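Local coordinates for RRNA methyltransferase (Streptomyces viridochromogenes, PDB 1O9G), which methylates guanine-2535 of 23S ribosomal RNA at N1 using S-adenosyl-L-methionine, conferring resistance to the orthosomycin antibiotic avilamycin, at residues L197-S202 / V240-L246; D170-L176 / A208-D214; Q187-V193 / D214-P220; R42-R46 / L227-K231. The protein carries 3 engineered substitutions. The contacts are given in a common frame with arbitrary orientation. Residues are numbered along the deposited sequence.

Contact 1. Residues L197-S202 / V240-L246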
# COMPACT_ATOMS: atom_id res chain seq x y z
N LEU A 197 -13.29 6.42 -6.71
CA LEU A 197 -13.79 5.07 -6.92
C LEU A 197 -14.27 4.81 -8.34
O LEU A 197 -13.98 3.77 -8.91
CB LEU A 197 -14.89 4.72 -5.94
CG LEU A 197 -14.54 4.70 -4.46
CD1 LEU A 197 -15.82 4.47 -3.68
CD2 LEU A 197 -13.50 3.68 -4.11
N ARG A 198 -14.98 5.77 -8.93
CA ARG A 198 -15.45 5.60 -10.30
C ARG A 198 -14.30 5.53 -11.29
O ARG A 198 -14.33 4.73 -12.21
CB ARG A 198 -16.40 6.72 -10.70
CG ARG A 198 -17.77 6.64 -10.04
CD ARG A 198 -18.79 7.54 -10.70
NE ARG A 198 -18.16 8.81 -11.03
CZ ARG A 198 -18.15 9.90 -10.26
NH1 ARG A 198 -18.81 9.93 -9.09
NH2 ARG A 198 -17.51 10.98 -10.68
N SER A 199 -13.29 6.35 -11.09
CA SER A 199 -12.14 6.32 -11.97
C SER A 199 -11.45 4.95 -11.92
O SER A 199 -11.19 4.34 -12.94
CB SER A 199 -11.16 7.43 -11.58
OG SER A 199 -10.11 7.51 -12.51
N LEU A 200 -11.18 4.48 -10.71
CA LEU A 200 -10.54 3.19 -10.53
C LEU A 200 -11.37 2.07 -11.14
O LEU A 200 -10.83 1.21 -11.80
CB LEU A 200 -10.29 2.92 -9.05
CG LEU A 200 -9.20 3.78 -8.40
CD1 LEU A 200 -9.15 3.57 -6.89
CD2 LEU A 200 -7.86 3.49 -9.04
N ALA A 201 -12.67 2.06 -10.87
CA ALA A 201 -13.50 0.94 -11.30
C ALA A 201 -13.55 0.85 -12.82
O ALA A 201 -13.72 -0.24 -13.37
CB ALA A 201 -14.90 1.05 -10.71
N SER A 202 -13.38 1.97 -13.51
CA SER A 202 -13.36 1.97 -14.98
C SER A 202 -12.17 1.18 -15.53
O SER A 202 -12.23 0.69 -16.65
CB SER A 202 -13.35 3.40 -15.54
OG SER A 202 -12.10 4.06 -15.39
N VAL A 240 -14.93 -1.65 -1.34
CA VAL A 240 -15.99 -1.80 -2.31
C VAL A 240 -15.52 -2.69 -3.47
O VAL A 240 -14.36 -2.84 -3.73
CB VAL A 240 -16.45 -0.42 -2.90
CG1 VAL A 240 -17.04 0.47 -1.81
CG2 VAL A 240 -15.37 0.25 -3.63
N ARG A 241 -16.48 -3.27 -4.16
CA ARG A 241 -16.20 -4.06 -5.32
C ARG A 241 -16.30 -3.20 -6.57
O ARG A 241 -17.24 -2.44 -6.71
CB ARG A 241 -17.20 -5.19 -5.42
CG ARG A 241 -17.02 -6.04 -6.65
CD ARG A 241 -17.43 -7.47 -6.53
NE ARG A 241 -16.83 -8.14 -5.39
CZ ARG A 241 -17.47 -8.55 -4.30
NH1 ARG A 241 -18.77 -8.29 -4.13
NH2 ARG A 241 -16.80 -9.22 -3.35
N ALA A 242 -15.38 -3.40 -7.50
CA ALA A 242 -15.34 -2.61 -8.74
C ALA A 242 -16.67 -2.68 -9.49
O ALA A 242 -17.22 -1.64 -9.85
CB ALA A 242 -14.20 -3.05 -9.62
N ALA A 243 -17.22 -3.88 -9.65
CA ALA A 243 -18.51 -4.05 -10.36
C ALA A 243 -19.60 -3.24 -9.70
O ALA A 243 -20.48 -2.70 -10.40
CB ALA A 243 -18.90 -5.50 -10.41
N ASP A 244 -19.61 -3.17 -8.38
CA ASP A 244 -20.62 -2.41 -7.65
C ASP A 244 -20.48 -0.92 -7.87
O ASP A 244 -21.48 -0.21 -7.96
CB ASP A 244 -20.59 -2.71 -6.15
CG ASP A 244 -20.97 -4.14 -5.80
OD1 ASP A 244 -21.67 -4.82 -6.60
OD2 ASP A 244 -20.67 -4.66 -4.72
N VAL A 245 -19.25 -0.43 -7.95
CA VAL A 245 -19.04 0.98 -8.22
C VAL A 245 -19.66 1.33 -9.58
O VAL A 245 -20.35 2.33 -9.72
CB VAL A 245 -17.57 1.35 -8.21
CG1 VAL A 245 -17.38 2.78 -8.66
CG2 VAL A 245 -16.96 1.15 -6.82
N LEU A 246 -19.43 0.50 -10.59
CA LEU A 246 -19.97 0.76 -11.93
C LEU A 246 -21.48 0.76 -11.95
O LEU A 246 -22.10 1.54 -12.66
CB LEU A 246 -19.45 -0.24 -12.95
CG LEU A 246 -17.96 -0.08 -13.29
CD1 LEU A 246 -17.58 -1.02 -14.42
CD2 LEU A 246 -17.65 1.37 -13.66

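Contact 2. Residues D170-L176 / A208-D214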
# COMPACT_ATOMS: atom_id res chain seq x y z
N ASP A 170 -6.27 -7.13 -8.73
CA ASP A 170 -7.33 -7.73 -7.94
C ASP A 170 -7.68 -6.92 -6.70
O ASP A 170 -8.77 -7.02 -6.20
CB ASP A 170 -6.93 -9.14 -7.52
CG ASP A 170 -6.39 -9.95 -8.68
OD1 ASP A 170 -7.20 -10.37 -9.54
OD2 ASP A 170 -5.17 -10.14 -8.85
N VAL A 171 -6.70 -6.18 -6.18
CA VAL A 171 -6.86 -5.38 -4.98
C VAL A 171 -6.22 -4.03 -5.22
O VAL A 171 -5.09 -3.95 -5.70
CB VAL A 171 -6.23 -6.05 -3.73
CG1 VAL A 171 -6.38 -5.18 -2.49
CG2 VAL A 171 -6.86 -7.44 -3.49
N VAL A 172 -6.96 -2.98 -4.90
CA VAL A 172 -6.43 -1.64 -4.71
C VAL A 172 -6.46 -1.38 -3.21
O VAL A 172 -7.45 -1.64 -2.55
CB VAL A 172 -7.27 -0.61 -5.43
CG1 VAL A 172 -6.91 0.82 -4.93
CG2 VAL A 172 -7.12 -0.76 -6.92
N LEU A 173 -5.37 -0.85 -2.67
CA LEU A 173 -5.32 -0.51 -1.25
C LEU A 173 -4.53 0.77 -1.16
O LEU A 173 -3.39 0.84 -1.59
CB LEU A 173 -4.71 -1.65 -0.43
CG LEU A 173 -4.84 -1.59 1.09
CD1 LEU A 173 -4.63 -2.99 1.69
CD2 LEU A 173 -3.88 -0.63 1.73
N THR A 174 -5.16 1.82 -0.63
CA THR A 174 -4.52 3.10 -0.54
C THR A 174 -4.99 3.91 0.67
O THR A 174 -6.11 3.81 1.11
CB THR A 174 -4.71 3.86 -1.86
OG1 THR A 174 -3.79 4.94 -1.93
CG2 THR A 174 -6.12 4.42 -1.99
N ASP A 175 -4.06 4.69 1.20
CA ASP A 175 -4.28 5.65 2.25
C ASP A 175 -4.49 6.97 1.55
O ASP A 175 -3.64 7.43 0.77
CB ASP A 175 -3.04 5.69 3.16
CG ASP A 175 -3.23 6.50 4.41
OD1 ASP A 175 -4.38 6.74 4.84
OD2 ASP A 175 -2.25 6.98 5.02
N LEU A 176 -5.62 7.61 1.79
CA LEU A 176 -6.01 8.76 0.98
C LEU A 176 -5.02 9.90 1.21
O LEU A 176 -4.55 10.10 2.34
CB LEU A 176 -7.46 9.17 1.25
CG LEU A 176 -8.52 8.16 0.80
CD1 LEU A 176 -9.93 8.59 1.15
CD2 LEU A 176 -8.39 7.85 -0.70
N ALA A 208 -12.50 -6.90 -8.64
CA ALA A 208 -11.48 -6.26 -7.84
C ALA A 208 -12.09 -5.63 -6.59
O ALA A 208 -13.16 -5.02 -6.65
CB ALA A 208 -10.78 -5.19 -8.64
N VAL A 209 -11.36 -5.72 -5.50
CA VAL A 209 -11.70 -5.09 -4.23
C VAL A 209 -10.87 -3.83 -4.09
O VAL A 209 -9.64 -3.88 -4.15
CB VAL A 209 -11.44 -6.02 -3.07
CG1 VAL A 209 -11.71 -5.36 -1.74
CG2 VAL A 209 -12.27 -7.33 -3.24
N ILE A 210 -11.57 -2.72 -3.90
CA ILE A 210 -10.97 -1.42 -3.66
C ILE A 210 -11.10 -1.07 -2.18
O ILE A 210 -12.18 -0.89 -1.67
CB ILE A 210 -11.62 -0.31 -4.49
CG1 ILE A 210 -11.59 -0.65 -5.99
CG2 ILE A 210 -10.92 1.00 -4.23
CD1 ILE A 210 -12.54 0.14 -6.80
N ALA A 211 -9.95 -0.92 -1.52
CA ALA A 211 -9.90 -0.65 -0.08
C ALA A 211 -9.22 0.72 0.09
O ALA A 211 -8.10 0.94 -0.36
CB ALA A 211 -9.12 -1.68 0.63
N VAL A 212 -9.93 1.63 0.73
CA VAL A 212 -9.40 2.95 1.05
C VAL A 212 -9.48 3.22 2.55
O VAL A 212 -10.41 2.79 3.22
CB VAL A 212 -10.14 4.04 0.25
CG1 VAL A 212 -10.05 3.77 -1.24
CG2 VAL A 212 -11.57 4.13 0.63
N THR A 213 -8.49 3.93 3.05
CA THR A 213 -8.41 4.28 4.45
C THR A 213 -8.10 5.78 4.61
O THR A 213 -7.51 6.41 3.73
CB THR A 213 -7.40 3.35 5.17
OG1 THR A 213 -7.31 3.68 6.55
CG2 THR A 213 -5.99 3.47 4.61
N ASP A 214 -8.56 6.34 5.73
CA ASP A 214 -8.50 7.79 6.00
C ASP A 214 -8.50 7.98 7.51
O ASP A 214 -8.84 7.07 8.26
CB ASP A 214 -9.76 8.45 5.41
CG ASP A 214 -9.58 9.91 5.02
OD1 ASP A 214 -8.66 10.62 5.51
OD2 ASP A 214 -10.37 10.46 4.23

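Contact 3. Residues Q187-V193 / D214-P220. Engineered in segment 187-193: Gly190 (natural residue Arg). Unlike the reference sequence in segment 187-193: Gln187 (reference Arg), Val188 (reference Cys), Gln191 (reference Ser), Pro192 (reference Arg), Val193 (reference Trp).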
# COMPACT_ATOMS: atom_id res chain seq x y z
N GLN A 187 -10.76 15.00 6.57
CA GLN A 187 -10.91 13.80 5.74
C GLN A 187 -11.35 14.17 4.32
O GLN A 187 -11.88 15.26 4.07
CB GLN A 187 -11.94 12.84 6.36
CG GLN A 187 -13.41 13.16 6.03
CD GLN A 187 -14.40 12.22 6.72
OE1 GLN A 187 -14.77 11.17 6.17
NE2 GLN A 187 -14.83 12.59 7.92
N VAL A 188 -11.14 13.24 3.39
CA VAL A 188 -11.62 13.43 2.02
C VAL A 188 -13.15 13.39 2.01
O VAL A 188 -13.75 12.44 2.52
CB VAL A 188 -11.05 12.37 1.06
CG1 VAL A 188 -11.47 12.68 -0.37
CG2 VAL A 188 -9.53 12.31 1.15
N PRO A 189 -13.78 14.43 1.45
CA PRO A 189 -15.24 14.46 1.36
C PRO A 189 -15.82 13.52 0.30
O PRO A 189 -15.10 12.88 -0.47
CB PRO A 189 -15.55 15.93 1.03
CG PRO A 189 -14.30 16.50 0.46
CD PRO A 189 -13.16 15.64 0.89
N GLY A 190 -17.15 13.46 0.25
CA GLY A 190 -17.85 12.46 -0.53
C GLY A 190 -17.61 12.52 -2.01
O GLY A 190 -17.41 11.48 -2.61
N GLN A 191 -17.65 13.71 -2.61
CA GLN A 191 -17.55 13.83 -4.07
C GLN A 191 -16.17 13.37 -4.59
O GLN A 191 -16.12 12.58 -5.53
CB GLN A 191 -17.90 15.25 -4.54
CG GLN A 191 -19.39 15.60 -4.44
CD GLN A 191 -19.69 17.06 -4.75
OE1 GLN A 191 -20.02 17.40 -5.90
NE2 GLN A 191 -19.60 17.92 -3.74
N PRO A 192 -15.08 13.84 -4.00
CA PRO A 192 -13.75 13.30 -4.35
C PRO A 192 -13.63 11.79 -4.17
O PRO A 192 -13.10 11.15 -5.06
CB PRO A 192 -12.81 14.05 -3.39
CG PRO A 192 -13.51 15.30 -3.10
CD PRO A 192 -14.97 14.93 -3.02
N VAL A 193 -14.10 11.23 -3.06
CA VAL A 193 -14.04 9.77 -2.86
C VAL A 193 -14.84 9.09 -3.94
O VAL A 193 -14.38 8.13 -4.52
CB VAL A 193 -14.58 9.33 -1.50
CG1 VAL A 193 -14.68 7.78 -1.42
CG2 VAL A 193 -13.69 9.81 -0.40
N ASP A 214 -8.56 6.34 5.73
CA ASP A 214 -8.50 7.79 6.00
C ASP A 214 -8.50 7.98 7.51
O ASP A 214 -8.84 7.07 8.26
CB ASP A 214 -9.76 8.45 5.41
CG ASP A 214 -9.58 9.91 5.02
OD1 ASP A 214 -8.66 10.62 5.51
OD2 ASP A 214 -10.37 10.46 4.23
N ARG A 215 -8.13 9.18 7.94
CA ARG A 215 -8.33 9.61 9.30
C ARG A 215 -9.76 10.11 9.41
O ARG A 215 -10.05 11.29 9.22
CB ARG A 215 -7.35 10.72 9.66
CG ARG A 215 -7.32 11.10 11.12
CD ARG A 215 -6.37 10.24 11.95
NE ARG A 215 -4.98 10.33 11.49
CZ ARG A 215 -4.06 9.38 11.66
NH1 ARG A 215 -4.36 8.24 12.27
NH2 ARG A 215 -2.82 9.58 11.21
N SER A 216 -10.67 9.18 9.68
CA SER A 216 -12.06 9.54 9.88
C SER A 216 -12.81 8.44 10.61
O SER A 216 -12.27 7.38 10.89
CB SER A 216 -12.74 9.83 8.56
OG SER A 216 -13.06 8.63 7.91
N ARG A 217 -14.06 8.72 10.94
CA ARG A 217 -14.90 7.76 11.64
C ARG A 217 -15.58 6.83 10.64
O ARG A 217 -15.86 5.68 10.96
CB ARG A 217 -15.93 8.47 12.53
CG ARG A 217 -15.38 9.60 13.43
CD ARG A 217 -13.96 9.40 13.98
NE ARG A 217 -13.93 8.50 15.14
CZ ARG A 217 -13.02 7.55 15.36
NH1 ARG A 217 -12.03 7.32 14.49
NH2 ARG A 217 -13.09 6.81 16.46
N LYS A 218 -15.83 7.34 9.44
CA LYS A 218 -16.61 6.65 8.42
C LYS A 218 -16.38 7.32 7.06
O LYS A 218 -16.67 8.50 6.89
CB LYS A 218 -18.10 6.66 8.78
CG LYS A 218 -18.94 5.72 7.93
CD LYS A 218 -20.31 5.44 8.55
CE LYS A 218 -20.23 4.50 9.77
NZ LYS A 218 -19.39 3.28 9.55
N ILE A 219 -15.88 6.56 6.07
CA ILE A 219 -15.62 7.10 4.75
C ILE A 219 -16.88 7.02 3.91
O ILE A 219 -17.45 5.95 3.76
CB ILE A 219 -14.48 6.31 4.09
CG1 ILE A 219 -13.17 6.60 4.84
CG2 ILE A 219 -14.34 6.67 2.60
CD1 ILE A 219 -12.06 5.59 4.57
N PRO A 220 -17.34 8.16 3.38
CA PRO A 220 -18.58 8.18 2.59
C PRO A 220 -18.40 7.50 1.22
O PRO A 220 -17.56 7.94 0.46
CB PRO A 220 -18.88 9.68 2.46
CG PRO A 220 -17.53 10.36 2.58
CD PRO A 220 -16.73 9.50 3.50
O HOH W 1 -13.17 10.23 3.89
O HOH W 2 -18.41 9.10 -2.00

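Contact 4. Residues R42-R46 / L227-K231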
# COMPACT_ATOMS: atom_id res chain seq x y z
N ARG A 42 -8.41 -8.66 4.91
CA ARG A 42 -9.84 -8.50 4.72
C ARG A 42 -10.20 -8.41 3.23
O ARG A 42 -11.21 -8.94 2.79
CB ARG A 42 -10.40 -7.28 5.47
CG ARG A 42 -10.48 -7.49 6.98
CD ARG A 42 -10.90 -6.26 7.74
NE ARG A 42 -10.97 -6.46 9.19
CZ ARG A 42 -11.98 -6.10 9.96
NH1 ARG A 42 -13.08 -5.56 9.46
NH2 ARG A 42 -11.89 -6.28 11.26
N ALA A 43 -9.39 -7.70 2.47
CA ALA A 43 -9.63 -7.61 1.05
C ALA A 43 -9.47 -8.97 0.37
O ALA A 43 -10.29 -9.36 -0.47
CB ALA A 43 -8.70 -6.59 0.43
N LEU A 44 -8.40 -9.69 0.70
CA LEU A 44 -8.20 -11.01 0.12
C LEU A 44 -9.40 -11.91 0.41
O LEU A 44 -9.76 -12.73 -0.43
CB LEU A 44 -6.95 -11.68 0.69
CG LEU A 44 -5.57 -11.12 0.30
CD1 LEU A 44 -4.49 -11.98 0.97
CD2 LEU A 44 -5.41 -11.09 -1.18
N ALA A 45 -10.02 -11.77 1.59
CA ALA A 45 -11.14 -12.62 1.97
C ALA A 45 -12.37 -12.34 1.13
O ALA A 45 -13.28 -13.15 1.10
CB ALA A 45 -11.47 -12.46 3.44
N ARG A 46 -12.41 -11.20 0.46
CA ARG A 46 -13.54 -10.83 -0.41
C ARG A 46 -13.32 -11.11 -1.90
O ARG A 46 -14.18 -10.85 -2.75
CB ARG A 46 -13.89 -9.35 -0.19
CG ARG A 46 -14.25 -9.01 1.22
CD ARG A 46 -15.72 -8.93 1.41
NE ARG A 46 -16.13 -8.64 2.78
CZ ARG A 46 -17.33 -8.92 3.24
NH1 ARG A 46 -18.23 -9.47 2.45
NH2 ARG A 46 -17.64 -8.65 4.51
N LEU A 227 -18.77 -3.24 0.85
CA LEU A 227 -18.61 -4.65 1.21
C LEU A 227 -18.38 -4.79 2.71
O LEU A 227 -18.91 -5.69 3.33
CB LEU A 227 -17.43 -5.30 0.48
CG LEU A 227 -17.43 -5.36 -1.03
CD1 LEU A 227 -16.07 -5.84 -1.52
CD2 LEU A 227 -18.52 -6.25 -1.55
N GLU A 228 -17.56 -3.90 3.25
CA GLU A 228 -17.05 -3.99 4.62
C GLU A 228 -16.43 -2.64 5.07
O GLU A 228 -15.89 -1.89 4.25
CB GLU A 228 -15.97 -5.07 4.69
CG GLU A 228 -15.72 -5.63 6.08
CD GLU A 228 -14.73 -6.78 6.09
OE1 GLU A 228 -14.81 -7.69 5.24
OE2 GLU A 228 -13.88 -6.80 6.98
N ARG A 229 -16.52 -2.37 6.37
CA ARG A 229 -15.92 -1.23 7.02
C ARG A 229 -15.18 -1.66 8.28
O ARG A 229 -15.50 -2.67 8.88
CB ARG A 229 -16.98 -0.23 7.43
CG ARG A 229 -17.58 0.53 6.30
CD ARG A 229 -18.65 1.46 6.79
NE ARG A 229 -19.34 2.13 5.70
CZ ARG A 229 -18.85 3.16 5.03
NH1 ARG A 229 -17.67 3.66 5.32
NH2 ARG A 229 -19.56 3.69 4.05
N LEU A 230 -14.14 -0.91 8.64
CA LEU A 230 -13.52 -1.04 9.94
C LEU A 230 -13.09 0.31 10.52
O LEU A 230 -12.91 1.29 9.79
CB LEU A 230 -12.39 -2.08 9.93
CG LEU A 230 -11.05 -1.72 9.29
CD1 LEU A 230 -10.33 -0.57 10.00
CD2 LEU A 230 -10.13 -2.94 9.29
N LYS A 231 -12.97 0.34 11.84
CA LYS A 231 -12.49 1.49 12.61
C LYS A 231 -11.47 0.98 13.61
O LYS A 231 -11.80 0.14 14.45
CB LYS A 231 -13.64 2.13 13.38
CG LYS A 231 -14.75 2.69 12.49
CD LYS A 231 -16.00 3.02 13.31
CE LYS A 231 -15.79 4.28 14.16
NZ LYS A 231 -16.80 4.42 15.25
O HOH W 3 -13.15 -9.59 4.61

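Contact 1. Residues L197-S202 / V240-L246
Buried apolar packing joins the C-terminal half of helix 190-203 to the end of strand 235-241 and the short helix 242-247 that follows it. Ala201 sits at the middle: its CB lies 3.7 Å from Val245 CG1, 4.0 Å from Leu246 CD2 and 4.3 Å from Ala242 CB. The small side chain allows a close backbone approach here, with the CA atoms of Ala201 and Ala242 4.7 Å apart. One turn earlier, Leu197 CB is 4.2 Å from Val245 CG1, while Leu197 CD2 reaches back to Val240 CG2 (3.9 Å) on the strand. This side of helix 190-203 also covers Ile210 of the neighbouring strand 209-214, so the helix packs across the sheet of a class I (Rossmann-like) methyltransferase as well as against the helix that follows its last strand in sequence. The two helix axes approach to 8.7 Å and cross at -118°, which confines the meeting to about a turn of each. Arg241 takes the N-cap position of helix 242-247. At the outer margin, Arg198 lays its CG 4.1 Å from Val245 CG1 before its guanidinium leads away, and Leu246 CD2 comes within 4.3 Å of Ser202 N.

Contact 2. Residues D170-L176 / A208-D214
Six backbone hydrogen bonds zip strand 171-175 to strand 209-214 in the alternating pattern of parallel strands. On one side of the pair Val209, Ala211 and Thr213 each give and accept one: Val209 N to Asp170 O (3.0 Å), Val172 N to Val209 O (2.9 Å), Ala211 N to Val172 O (2.8 Å), Thr174 N to Ala211 O (3.1 Å), Thr213 N to Thr174 O (3.1 Å) and Leu176 N to Thr213 O (3.0 Å). CA-H...O contacts such as Val171 CA to Val209 O and Leu173 CA to Ala211 O, both 3.3 Å, lie beside them. The strands run 7° from parallel, as the two strands of a beta-alpha-beta crossover through helix 190-203. Val172 CG1 meets Ile210 CG2 at 4.1 Å on the face covered by that helix, and Thr174 CG2 meets Val212 CG1 at 4.1 Å on the same face. On the other, Leu173 CG lies 4.3 Å from Ala211 CB, and Val171 and Val209 pack on Ala43 of helix 33-45. The polar ends turn to outside partners: Thr174 OG1 to Asp57, Thr213 OG1 to Ser236. Asp175 and Leu176 stand at the C-terminal end of strand 171-175, the fourth strand of the sheet, where class I methyltransferases commonly carry motif IV. Because all the hydrogen bonds between these strands are backbone to backbone, the pairing itself does not depend on side-chain polarity, and the mostly apolar side chains serve the two covering layers.

Contact 3. Residues Q187-V193 / D214-P220
The N-terminal end of the crossover helix 190-203 meets the loop that leaves strand 209-214 in this Rossmann-like fold. Asp214, with chi1 t (-153°), directs its carboxylate to the approach of the helix, where Val188 N donates to Asp214 OD2 at 3.0 Å. Water 1 lies beside this bond, 2.7 Å from Val188 O and 2.8 Å from Asp214 OD2. Gln187, chi1 p, lays its CB 3.6 Å from Asp214 OD2. Beyond an inverse gamma turn centred on Arg215, Ser216 (chi1 p) bonds through OG to Ser236 OG on strand 235-241. Inside the helix's first turn, Val193 adopts chi1 t, which brings CG1 to 4.2 Å from Ile219 CG2 and 3.4 Å from Pro220 O. The ring of Pro220 covers Gly190, an engineered replacement of arginine, with Pro220 CG 3.8 Å from Gly190 CA. Water 2 spans the outer edge, donating to Gly190 O at 2.7 Å and to Pro220 O at 2.8 Å.

Contact 4. Residues R42-R46 / L227-K231
A salt-bridge network of Arg42, Arg46 and Glu228 fastens the C-terminal end of helix 33-45 to the edge strand 228-232. Glu228, its chain extended through chi1 and chi2, sets its carboxylate between the two arginines, one turn of helix apart. Arg46 grips a single oxygen with two nitrogens: NE donates to Glu228 OE1 at 2.9 Å and NH2 to the same Glu228 OE1 at 3.1 Å. The other oxygen takes a weak, bent hydrogen bond from Arg42, with NH1 2.9 Å from Glu228 OE2. Charges continue outward, since Arg42 NE pairs with Glu38 and Glu228 OE2 also with Arg5. Water 3 adds a bridge to the helix backbone, donating to Arg42 O (2.7 Å) and Glu228 OE1 (2.6 Å). The CA atoms of Arg42 and Glu228 stay 8.5 Å apart, so long side chains must span the gap, and apolar groups line them: Arg46 CD lies 4.1 Å from Leu227 CB, and Leu230 CB sits over one face of the Arg42 guanidinium, 3.6 Å from Arg42 NH1. Arg46 O also accepts a bond from Arg241 NH2 on the adjoining strand 235-241. A helix ahead of the first strand, laid over the sheet and here reaching its antiparallel edge hairpin, fits the class I methyltransferase fold.

Overall arrangement
From the N terminus, residues 42-46 wait for 227-231, so contact 4 closes the widest loop, of 180 intervening residues, and nests contacts 2 and 3 within it. Contact 2 brings 208-214 back beside 170-176, closing the beta-alpha-beta unit. Contact 3 starts inside that loop at 187-193 and ends past it at 214-220; the two cross and share Asp214. Contact 1 runs from 197-202 to 240-246, crossing all three others and bringing in the C-terminal end. Strand 235-241 joins contacts 1 and 2, Val240 O bonding Ile210 N (2.8 Å). Separately, Arg229 NH1 on strand 228-232 bonds Ile219 O (2.8 Å), tying contact 3 to contact 4.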